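Local coordinates for protein putative tagatose-6-phosphate ketose/aldose isomerase (Escherichia coli, PDB 3C3J) that is a member of the SIS family, with two SIS domains that are each built round a five-stranded parallel sheet, at residues Thr16-Pro24 against Ile207-Ser215; Val279-Tyr287 against His332-Phe342. One frame throughout, in Å; residues are numbered along the deposited sequence.

In the fold
Both contacts involve the half of the chain that holds the second SIS domain, whose parallel sheet runs 255-259, 226-231, 276-281, 307-312, 324-326. Contact 2 lies inside that domain, joining the end of its central strand 276-281 to the start of helix 335-356. Contact 1 packs the N-terminal helices against the end of helix 198-210 and the loop after it. Their centres are about 20 Å apart, at about 17 Å (contact 1) and 13 Å (contact 2) from the centre of the chain. They meet directly where Ile207 CD1 lies 3.6 Å from Cys341 CB, and helix 335-356 also touches Ile20 of contact 1 through Thr348.

Contact 1 of 2, residues Thr16-Pro24 against Ile207-Ser215; sequences TEEEIRHQP and ILTSLGDFS
Arg21 and Phe214 form a stacked cation-pi pair that fastens the N-terminal helix 15-21 to the type II' beta turn, Leu211 to Phe214, following helix 198-210. The two side chains run in from opposite directions, and the guanidinium lies flat on the ring, the two planes nearly parallel (6° apart). Arg21 CZ sits 3.8 Å from the ring centroid of Phe214, over the face. With CG anti to the carbonyl carbon (chi1 -68°) and an extended chain as far as NE, Arg21 carries its flat end across to the turn.

Edge-on bonds fix the rotation of that plane. Arg21 NH2 donates to Gly212 O at 2.9 Å, nearly straight at 168°, exactly in the guanidinium plane and on a lone pair of the carbonyl. One turn back along the helix, Glu17 OE2 is gripped side-on by NE and NH2 of Arg21, the salt bridge from NE being 2.8 Å long. This should favour a charged Glu17, whose other oxygen, OE1, is hydrogen-bonded to Thr12 OG1. The aliphatic part of Glu17 also reaches the ring, with CG 3.8 Å from Phe214 CE2.

Beside this polar cluster, Leu208 fills the apolar side. Its CD2 meets Ile20 CG2 at 3.9 Å, while CD1 touches the Arg21 backbone and, more loosely, Pro24 CD. Two waters complete the interface: one donates to both Glu17 OE2 and Asp213 O, and the second accepts from Arg21 NH1 at 2.8 Å while donating to Leu208 O and Gly212 O.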
loop_
_atom_site.group_PDB
_atom_site.type_symbol
_atom_site.label_atom_id
_atom_site.label_comp_id
_atom_site.label_asym_id
_atom_site.label_seq_id
_atom_site.Cartn_x
_atom_site.Cartn_y
_atom_site.Cartn_z
ATOM N N THR A 16 -26.349 8.479 -0.217
ATOM C CA THR A 16 -25.211 7.944 -0.970
ATOM C C THR A 16 -25.513 7.993 -2.470
ATOM O O THR A 16 -24.665 8.437 -3.254
ATOM C CB THR A 16 -24.795 6.530 -0.468
ATOM O OG1 THR A 16 -24.530 6.588 0.946
ATOM C CG2 THR A 16 -23.524 6.036 -1.178
ATOM N N GLU A 17 -26.728 7.608 -2.867
ATOM C CA GLU A 17 -27.092 7.675 -4.278
ATOM C C GLU A 17 -27.097 9.107 -4.795
ATOM O O GLU A 17 -26.598 9.370 -5.895
ATOM C CB GLU A 17 -28.444 7.021 -4.564
ATOM C CG GLU A 17 -28.779 7.114 -6.040
ATOM C CD GLU A 17 -30.112 6.512 -6.415
ATOM O OE1 GLU A 17 -30.904 6.165 -5.503
ATOM O OE2 GLU A 17 -30.366 6.416 -7.633
ATOM N N GLU A 18 -27.671 10.020 -4.010
ATOM C CA GLU A 18 -27.689 11.439 -4.342
ATOM C C GLU A 18 -26.271 11.974 -4.569
ATOM O O GLU A 18 -26.013 12.711 -5.508
ATOM C CB GLU A 18 -28.361 12.222 -3.216
ATOM C CG GLU A 18 -28.728 13.673 -3.578
ATOM C CD GLU A 18 -27.604 14.689 -3.373
ATOM O OE1 GLU A 18 -26.833 14.539 -2.409
ATOM O OE2 GLU A 18 -27.503 15.655 -4.185
ATOM N N GLU A 19 -25.372 11.562 -3.684
ATOM C CA GLU A 19 -23.987 11.998 -3.687
ATOM C C GLU A 19 -23.204 11.399 -4.863
ATOM O O GLU A 19 -22.340 12.053 -5.453
ATOM C CB GLU A 19 -23.365 11.711 -2.295
ATOM C CG GLU A 19 -23.972 12.717 -1.269
ATOM C CD GLU A 19 -23.962 12.310 0.184
ATOM O OE1 GLU A 19 -23.393 11.237 0.561
ATOM O OE2 GLU A 19 -24.555 13.119 0.963
ATOM N N ILE A 20 -23.519 10.171 -5.223
ATOM C CA ILE A 20 -22.925 9.569 -6.415
ATOM C C ILE A 20 -23.374 10.331 -7.654
ATOM O O ILE A 20 -22.556 10.739 -8.488
ATOM C CB ILE A 20 -23.277 8.079 -6.568
ATOM C CG1 ILE A 20 -22.616 7.257 -5.463
ATOM C CG2 ILE A 20 -22.841 7.578 -7.951
ATOM C CD1 ILE A 20 -23.220 5.853 -5.298
ATOM N N ARG A 21 -24.680 10.566 -7.766
ATOM C CA ARG A 21 -25.222 11.164 -8.989
ATOM C C ARG A 21 -24.826 12.630 -9.210
ATOM O O ARG A 21 -24.750 13.056 -10.361
ATOM C CB ARG A 21 -26.734 11.013 -9.028
ATOM C CG ARG A 21 -27.185 9.584 -9.188
ATOM C CD ARG A 21 -28.690 9.530 -9.314
ATOM N NE ARG A 21 -29.234 8.185 -9.537
ATOM C CZ ARG A 21 -29.225 7.555 -10.711
ATOM N NH1 ARG A 21 -28.632 8.089 -11.758
ATOM N NH2 ARG A 21 -29.784 6.356 -10.830
ATOM N N HIS A 22 -24.595 13.403 -8.143
ATOM C CA HIS A 22 -24.201 14.816 -8.290
ATOM C C HIS A 22 -22.701 15.067 -8.522
ATOM O O HIS A 22 -22.254 16.215 -8.584
ATOM C CB HIS A 22 -24.802 15.714 -7.180
ATOM C CG HIS A 22 -24.182 15.595 -5.815
ATOM N ND1 HIS A 22 -22.845 15.349 -5.589
ATOM C CD2 HIS A 22 -24.736 15.778 -4.591
ATOM C CE1 HIS A 22 -22.610 15.375 -4.287
ATOM N NE2 HIS A 22 -23.744 15.624 -3.660
ATOM N N GLN A 23 -21.935 13.994 -8.702
ATOM C CA GLN A 23 -20.489 14.109 -8.916
ATOM C C GLN A 23 -20.051 14.906 -10.160
ATOM O O GLN A 23 -19.300 15.887 -10.004
ATOM C CB GLN A 23 -19.859 12.736 -8.885
ATOM C CG GLN A 23 -19.643 12.261 -7.457
ATOM C CD GLN A 23 -19.136 10.837 -7.413
ATOM O OE1 GLN A 23 -19.802 9.911 -7.917
ATOM N NE2 GLN A 23 -17.954 10.646 -6.846
ATOM N N PRO A 24 -20.518 14.523 -11.375
ATOM C CA PRO A 24 -20.095 15.295 -12.556
ATOM C C PRO A 24 -20.336 16.812 -12.405
ATOM O O PRO A 24 -19.445 17.618 -12.681
ATOM C CB PRO A 24 -20.920 14.659 -13.702
ATOM C CG PRO A 24 -21.216 13.339 -13.239
ATOM C CD PRO A 24 -21.391 13.405 -11.773
ATOM N N ILE A 207 -21.952 7.250 -17.965
ATOM C CA ILE A 207 -21.847 5.986 -17.251
ATOM C C ILE A 207 -23.047 5.859 -16.318
ATOM O O ILE A 207 -23.777 4.867 -16.350
ATOM C CB ILE A 207 -20.514 5.851 -16.453
ATOM C CG1 ILE A 207 -19.320 5.677 -17.431
ATOM C CG2 ILE A 207 -20.600 4.662 -15.472
ATOM C CD1 ILE A 207 -17.926 5.846 -16.828
ATOM N N LEU A 208 -23.281 6.882 -15.524
ATOM C CA LEU A 208 -24.398 6.847 -14.583
ATOM C C LEU A 208 -25.730 6.664 -15.325
ATOM O O LEU A 208 -26.561 5.879 -14.923
ATOM C CB LEU A 208 -24.417 8.129 -13.760
ATOM C CG LEU A 208 -23.258 8.305 -12.770
ATOM C CD1 LEU A 208 -23.427 9.630 -11.993
ATOM C CD2 LEU A 208 -23.115 7.091 -11.821
ATOM N N THR A 209 -25.913 7.394 -16.415
ATOM C CA THR A 209 -27.106 7.229 -17.256
ATOM C C THR A 209 -27.236 5.797 -17.785
ATOM O O THR A 209 -28.338 5.209 -17.779
ATOM C CB THR A 209 -27.103 8.240 -18.408
ATOM O OG1 THR A 209 -27.117 9.571 -17.866
ATOM C CG2 THR A 209 -28.315 8.045 -19.296
ATOM N N SER A 210 -26.119 5.218 -18.203
ATOM C CA SER A 210 -26.104 3.845 -18.713
ATOM C C SER A 210 -26.537 2.803 -17.685
ATOM O O SER A 210 -26.963 1.721 -18.062
ATOM C CB SER A 210 -24.727 3.479 -19.273
ATOM O OG SER A 210 -23.814 3.126 -18.246
ATOM N N LEU A 211 -26.413 3.126 -16.400
ATOM C CA LEU A 211 -26.810 2.240 -15.320
ATOM C C LEU A 211 -28.279 2.403 -14.904
ATOM O O LEU A 211 -28.753 1.694 -14.011
ATOM C CB LEU A 211 -25.874 2.438 -14.111
ATOM C CG LEU A 211 -24.402 2.159 -14.469
ATOM C CD1 LEU A 211 -23.462 2.510 -13.313
ATOM C CD2 LEU A 211 -24.224 0.721 -14.922
ATOM N N GLY A 212 -28.997 3.303 -15.568
ATOM C CA GLY A 212 -30.417 3.519 -15.273
ATOM C C GLY A 212 -30.671 3.872 -13.813
ATOM O O GLY A 212 -29.929 4.675 -13.237
ATOM N N ASP A 213 -31.687 3.263 -13.202
ATOM C CA ASP A 213 -31.990 3.509 -11.777
ATOM C C ASP A 213 -31.168 2.653 -10.795
ATOM O O ASP A 213 -31.478 2.615 -9.589
ATOM C CB ASP A 213 -33.480 3.323 -11.493
ATOM C CG ASP A 213 -33.958 1.894 -11.689
ATOM O OD1 ASP A 213 -33.164 0.959 -11.958
ATOM O OD2 ASP A 213 -35.180 1.709 -11.581
ATOM N N PHE A 214 -30.189 1.934 -11.352
ATOM C CA PHE A 214 -29.171 1.146 -10.658
ATOM C C PHE A 214 -29.695 -0.210 -10.173
ATOM O O PHE A 214 -28.937 -0.992 -9.605
ATOM C CB PHE A 214 -28.559 1.885 -9.449
ATOM C CG PHE A 214 -27.891 3.223 -9.752
ATOM C CD1 PHE A 214 -27.476 3.580 -11.021
ATOM C CD2 PHE A 214 -27.610 4.090 -8.697
ATOM C CE1 PHE A 214 -26.849 4.812 -11.250
ATOM C CE2 PHE A 214 -26.969 5.294 -8.903
ATOM C CZ PHE A 214 -26.576 5.660 -10.188
ATOM N N SER A 215 -30.967 -0.500 -10.419
ATOM C CA SER A 215 -31.613 -1.664 -9.832
ATOM C C SER A 215 -30.987 -2.985 -10.300
ATOM O O SER A 215 -31.097 -3.973 -9.594
ATOM C CB SER A 215 -33.134 -1.654 -10.118
ATOM O OG SER A 215 -33.397 -1.669 -11.507
HETATM O O HOH W 1 -32.239 5.176 -8.833
HETATM O O HOH W 2 -29.133 6.904 -14.278
#

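Contact 2 of 2, residues Val279-Tyr287 against His332-Phe342; sequences VVFVSSHPY and HFIDVEQAFCF
This partly buried contact joins a strand end to a helix start in the second SIS domain: residues 279-287 run off the C-terminal end of central strand 276-281 in the parallel sheet, and residues 332-342 lead into helix 335-356. Its apolar part is the pair Phe281 and Phe342. The rings are near parallel, 11° apart, but slid past each other in opposite directions with centroids 4.6 Å apart, so ring overlap is slight. Instead each CB sits over the centre of the other ring: Phe281 CB and the Phe342 centroid are 3.6 Å apart, 3° off the normal, and Phe342 CB repeats this CH-pi contact on Phe281. Ile311 of neighbouring strand 307-312 packs on both rings.

Beyond the strand, Asp335 in the first helical turn holds the loop with both oxygens, each through its syn lone pair. Ser283 OG, anti to its own nitrogen (chi1 -179°), donates to Asp335 OD2 at 2.6 Å, while Ser284 N donates to OD1 at 3.0 Å. Ser283 OG also accepts from His285 N, forming an ST turn, and is thus both donor and acceptor.

Ser284 adds a second link through its hydroxyl, OG donating to Phe333 O at 2.6 Å. Finally, His332 NE2 reaches Ser284 O at 3.1 Å; the oxygen lies in the imidazole plane, yet the nitrogen stands well above the carbonyl plane.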
loop_
_atom_site.group_PDB
_atom_site.type_symbol
_atom_site.label_atom_id
_atom_site.label_comp_id
_atom_site.label_asym_id
_atom_site.label_seq_id
_atom_site.Cartn_x
_atom_site.Cartn_y
_atom_site.Cartn_z
ATOM N N VAL A 279 -12.548 -7.800 -10.676
ATOM C CA VAL A 279 -12.779 -6.678 -11.590
ATOM C C VAL A 279 -11.451 -6.027 -11.950
ATOM O O VAL A 279 -10.688 -5.634 -11.073
ATOM C CB VAL A 279 -13.758 -5.637 -10.988
ATOM C CG1 VAL A 279 -14.000 -4.475 -11.978
ATOM C CG2 VAL A 279 -15.065 -6.308 -10.554
ATOM N N VAL A 280 -11.192 -5.902 -13.245
ATOM C CA VAL A 280 -9.935 -5.361 -13.741
ATOM C C VAL A 280 -10.179 -4.015 -14.384
ATOM O O VAL A 280 -10.914 -3.912 -15.376
ATOM C CB VAL A 280 -9.246 -6.314 -14.738
ATOM C CG1 VAL A 280 -7.919 -5.709 -15.239
ATOM C CG2 VAL A 280 -9.035 -7.699 -14.093
ATOM N N PHE A 281 -9.549 -2.989 -13.821
ATOM C CA PHE A 281 -9.542 -1.646 -14.386
ATOM C C PHE A 281 -8.388 -1.551 -15.419
ATOM O O PHE A 281 -7.218 -1.393 -15.051
ATOM C CB PHE A 281 -9.321 -0.578 -13.296
ATOM C CG PHE A 281 -10.379 -0.532 -12.192
ATOM C CD1 PHE A 281 -11.676 -1.029 -12.367
ATOM C CD2 PHE A 281 -10.082 0.108 -11.001
ATOM C CE1 PHE A 281 -12.605 -0.953 -11.348
ATOM C CE2 PHE A 281 -11.011 0.222 -9.989
ATOM C CZ PHE A 281 -12.282 -0.291 -10.158
ATOM N N VAL A 282 -8.717 -1.657 -16.706
ATOM C CA VAL A 282 -7.704 -1.713 -17.741
ATOM C C VAL A 282 -7.120 -0.325 -18.058
ATOM O O VAL A 282 -7.853 0.635 -18.318
ATOM C CB VAL A 282 -8.283 -2.376 -19.021
ATOM C CG1 VAL A 282 -7.229 -2.438 -20.159
ATOM C CG2 VAL A 282 -8.804 -3.759 -18.692
ATOM N N SER A 283 -5.796 -0.229 -18.042
ATOM C CA SER A 283 -5.118 1.021 -18.361
ATOM C C SER A 283 -5.430 1.487 -19.777
ATOM O O SER A 283 -5.632 0.674 -20.675
ATOM C CB SER A 283 -3.597 0.886 -18.160
ATOM O OG SER A 283 -2.938 2.107 -18.454
ATOM N N SER A 284 -5.475 2.804 -19.952
ATOM C CA SER A 284 -5.522 3.444 -21.272
ATOM C C SER A 284 -4.131 3.726 -21.831
ATOM O O SER A 284 -3.983 4.172 -22.978
ATOM C CB SER A 284 -6.299 4.759 -21.179
ATOM O OG SER A 284 -5.644 5.664 -20.315
ATOM N N HIS A 285 -3.116 3.494 -21.014
ATOM C CA HIS A 285 -1.755 3.729 -21.440
ATOM C C HIS A 285 -1.326 2.541 -22.290
ATOM O O HIS A 285 -1.461 1.387 -21.881
ATOM C CB HIS A 285 -0.800 3.951 -20.263
ATOM C CG HIS A 285 0.544 4.462 -20.678
ATOM N ND1 HIS A 285 1.480 3.665 -21.304
ATOM C CD2 HIS A 285 1.110 5.687 -20.558
ATOM C CE1 HIS A 285 2.568 4.383 -21.558
ATOM N NE2 HIS A 285 2.371 5.610 -21.109
ATOM N N PRO A 286 -0.831 2.815 -23.500
ATOM C CA PRO A 286 -0.552 1.725 -24.453
ATOM C C PRO A 286 0.560 0.739 -24.003
ATOM O O PRO A 286 0.534 -0.437 -24.360
ATOM C CB PRO A 286 -0.177 2.480 -25.725
ATOM C CG PRO A 286 0.354 3.788 -25.233
ATOM C CD PRO A 286 -0.509 4.137 -24.062
ATOM N N TYR A 287 1.510 1.194 -23.204
ATOM C CA TYR A 287 2.494 0.279 -22.618
ATOM C C TYR A 287 1.879 -0.545 -21.473
ATOM O O TYR A 287 1.853 -1.799 -21.501
ATOM C CB TYR A 287 3.709 1.072 -22.129
ATOM C CG TYR A 287 4.708 0.198 -21.448
ATOM C CD1 TYR A 287 5.552 -0.636 -22.182
ATOM C CD2 TYR A 287 4.794 0.180 -20.068
ATOM C CE1 TYR A 287 6.460 -1.462 -21.543
ATOM C CE2 TYR A 287 5.693 -0.620 -19.421
ATOM C CZ TYR A 287 6.525 -1.441 -20.146
ATOM O OH TYR A 287 7.400 -2.229 -19.470
ATOM N N HIS A 332 -9.275 10.171 -25.919
ATOM C CA HIS A 332 -8.329 9.381 -25.102
ATOM C C HIS A 332 -8.251 10.040 -23.729
ATOM O O HIS A 332 -8.147 11.265 -23.641
ATOM C CB HIS A 332 -6.932 9.347 -25.727
ATOM C CG HIS A 332 -5.941 8.578 -24.919
ATOM N ND1 HIS A 332 -5.037 9.190 -24.081
ATOM C CD2 HIS A 332 -5.746 7.245 -24.772
ATOM C CE1 HIS A 332 -4.306 8.270 -23.472
ATOM N NE2 HIS A 332 -4.707 7.081 -23.880
ATOM N N PHE A 333 -8.363 9.229 -22.681
ATOM C CA PHE A 333 -8.181 9.659 -21.304
ATOM C C PHE A 333 -6.865 9.074 -20.786
ATOM O O PHE A 333 -6.514 7.933 -21.092
ATOM C CB PHE A 333 -9.299 9.111 -20.392
ATOM C CG PHE A 333 -10.590 9.897 -20.396
ATOM C CD1 PHE A 333 -10.975 10.687 -21.476
ATOM C CD2 PHE A 333 -11.480 9.761 -19.314
ATOM C CE1 PHE A 333 -12.183 11.372 -21.460
ATOM C CE2 PHE A 333 -12.692 10.412 -19.298
ATOM C CZ PHE A 333 -13.052 11.220 -20.388
ATOM N N ILE A 334 -6.161 9.829 -19.962
ATOM C CA ILE A 334 -5.026 9.300 -19.233
ATOM C C ILE A 334 -5.537 8.578 -17.965
ATOM O O ILE A 334 -6.733 8.662 -17.629
ATOM C CB ILE A 334 -3.998 10.392 -18.900
ATOM C CG1 ILE A 334 -4.597 11.482 -18.008
ATOM C CG2 ILE A 334 -3.398 11.012 -20.197
ATOM C CD1 ILE A 334 -3.565 12.560 -17.552
ATOM N N ASP A 335 -4.670 7.838 -17.280
ATOM C CA ASP A 335 -5.174 6.975 -16.214
ATOM C C ASP A 335 -5.769 7.735 -15.036
ATOM O O ASP A 335 -6.738 7.272 -14.445
ATOM C CB ASP A 335 -4.149 5.934 -15.772
ATOM C CG ASP A 335 -4.120 4.705 -16.687
ATOM O OD1 ASP A 335 -5.100 4.474 -17.447
ATOM O OD2 ASP A 335 -3.115 3.953 -16.643
ATOM N N VAL A 336 -5.231 8.906 -14.710
ATOM C CA VAL A 336 -5.816 9.669 -13.605
ATOM C C VAL A 336 -7.236 10.170 -13.958
ATOM O O VAL A 336 -8.066 10.357 -13.057
ATOM C CB VAL A 336 -4.913 10.833 -13.103
ATOM C CG1 VAL A 336 -3.600 10.289 -12.446
ATOM C CG2 VAL A 336 -4.627 11.888 -14.243
ATOM N N GLU A 337 -7.501 10.411 -15.248
ATOM C CA GLU A 337 -8.860 10.715 -15.733
ATOM C C GLU A 337 -9.773 9.504 -15.682
ATOM O O GLU A 337 -10.903 9.614 -15.215
ATOM C CB GLU A 337 -8.823 11.301 -17.139
ATOM C CG GLU A 337 -8.142 12.692 -17.169
ATOM C CD GLU A 337 -8.016 13.254 -18.581
ATOM O OE1 GLU A 337 -7.762 12.440 -19.497
ATOM O OE2 GLU A 337 -8.146 14.499 -18.763
ATOM N N GLN A 338 -9.270 8.361 -16.155
ATOM C CA GLN A 338 -9.980 7.069 -16.066
ATOM C C GLN A 338 -10.422 6.652 -14.668
ATOM O O GLN A 338 -11.435 5.971 -14.524
ATOM C CB GLN A 338 -9.083 5.931 -16.561
ATOM C CG GLN A 338 -8.902 5.848 -18.062
ATOM C CD GLN A 338 -8.745 4.404 -18.525
ATOM O OE1 GLN A 338 -7.838 3.656 -18.081
ATOM N NE2 GLN A 338 -9.620 4.000 -19.402
ATOM N N ALA A 339 -9.623 6.992 -13.658
ATOM C CA ALA A 339 -9.919 6.648 -12.275
ATOM C C ALA A 339 -11.352 7.070 -11.930
ATOM O O ALA A 339 -12.077 6.332 -11.280
ATOM C CB ALA A 339 -8.920 7.322 -11.306
ATOM N N PHE A 340 -11.754 8.245 -12.397
ATOM C CA PHE A 340 -13.115 8.769 -12.160
ATOM C C PHE A 340 -14.196 7.847 -12.753
ATOM O O PHE A 340 -15.179 7.499 -12.089
ATOM C CB PHE A 340 -13.232 10.188 -12.705
ATOM C CG PHE A 340 -12.373 11.172 -11.963
ATOM C CD1 PHE A 340 -12.871 11.876 -10.878
ATOM C CD2 PHE A 340 -11.062 11.386 -12.340
ATOM C CE1 PHE A 340 -12.061 12.761 -10.191
ATOM C CE2 PHE A 340 -10.236 12.296 -11.653
ATOM C CZ PHE A 340 -10.730 12.966 -10.581
ATOM N N CYS A 341 -13.983 7.421 -13.984
ATOM C CA CYS A 341 -14.880 6.476 -14.666
ATOM C C CYS A 341 -15.001 5.150 -13.917
ATOM O O CYS A 341 -16.104 4.685 -13.679
ATOM C CB CYS A 341 -14.381 6.192 -16.071
ATOM S SG CYS A 341 -14.069 7.681 -17.101
ATOM N N PHE A 342 -13.871 4.553 -13.534
ATOM C CA PHE A 342 -13.905 3.268 -12.819
ATOM C C PHE A 342 -14.645 3.396 -11.493
ATOM O O PHE A 342 -15.439 2.524 -11.137
ATOM C CB PHE A 342 -12.499 2.733 -12.577
ATOM C CG PHE A 342 -11.744 2.396 -13.844
ATOM C CD1 PHE A 342 -12.275 1.509 -14.775
ATOM C CD2 PHE A 342 -10.503 2.954 -14.093
ATOM C CE1 PHE A 342 -11.574 1.198 -15.945
ATOM C CE2 PHE A 342 -9.790 2.647 -15.248
ATOM C CZ PHE A 342 -10.332 1.761 -16.182
#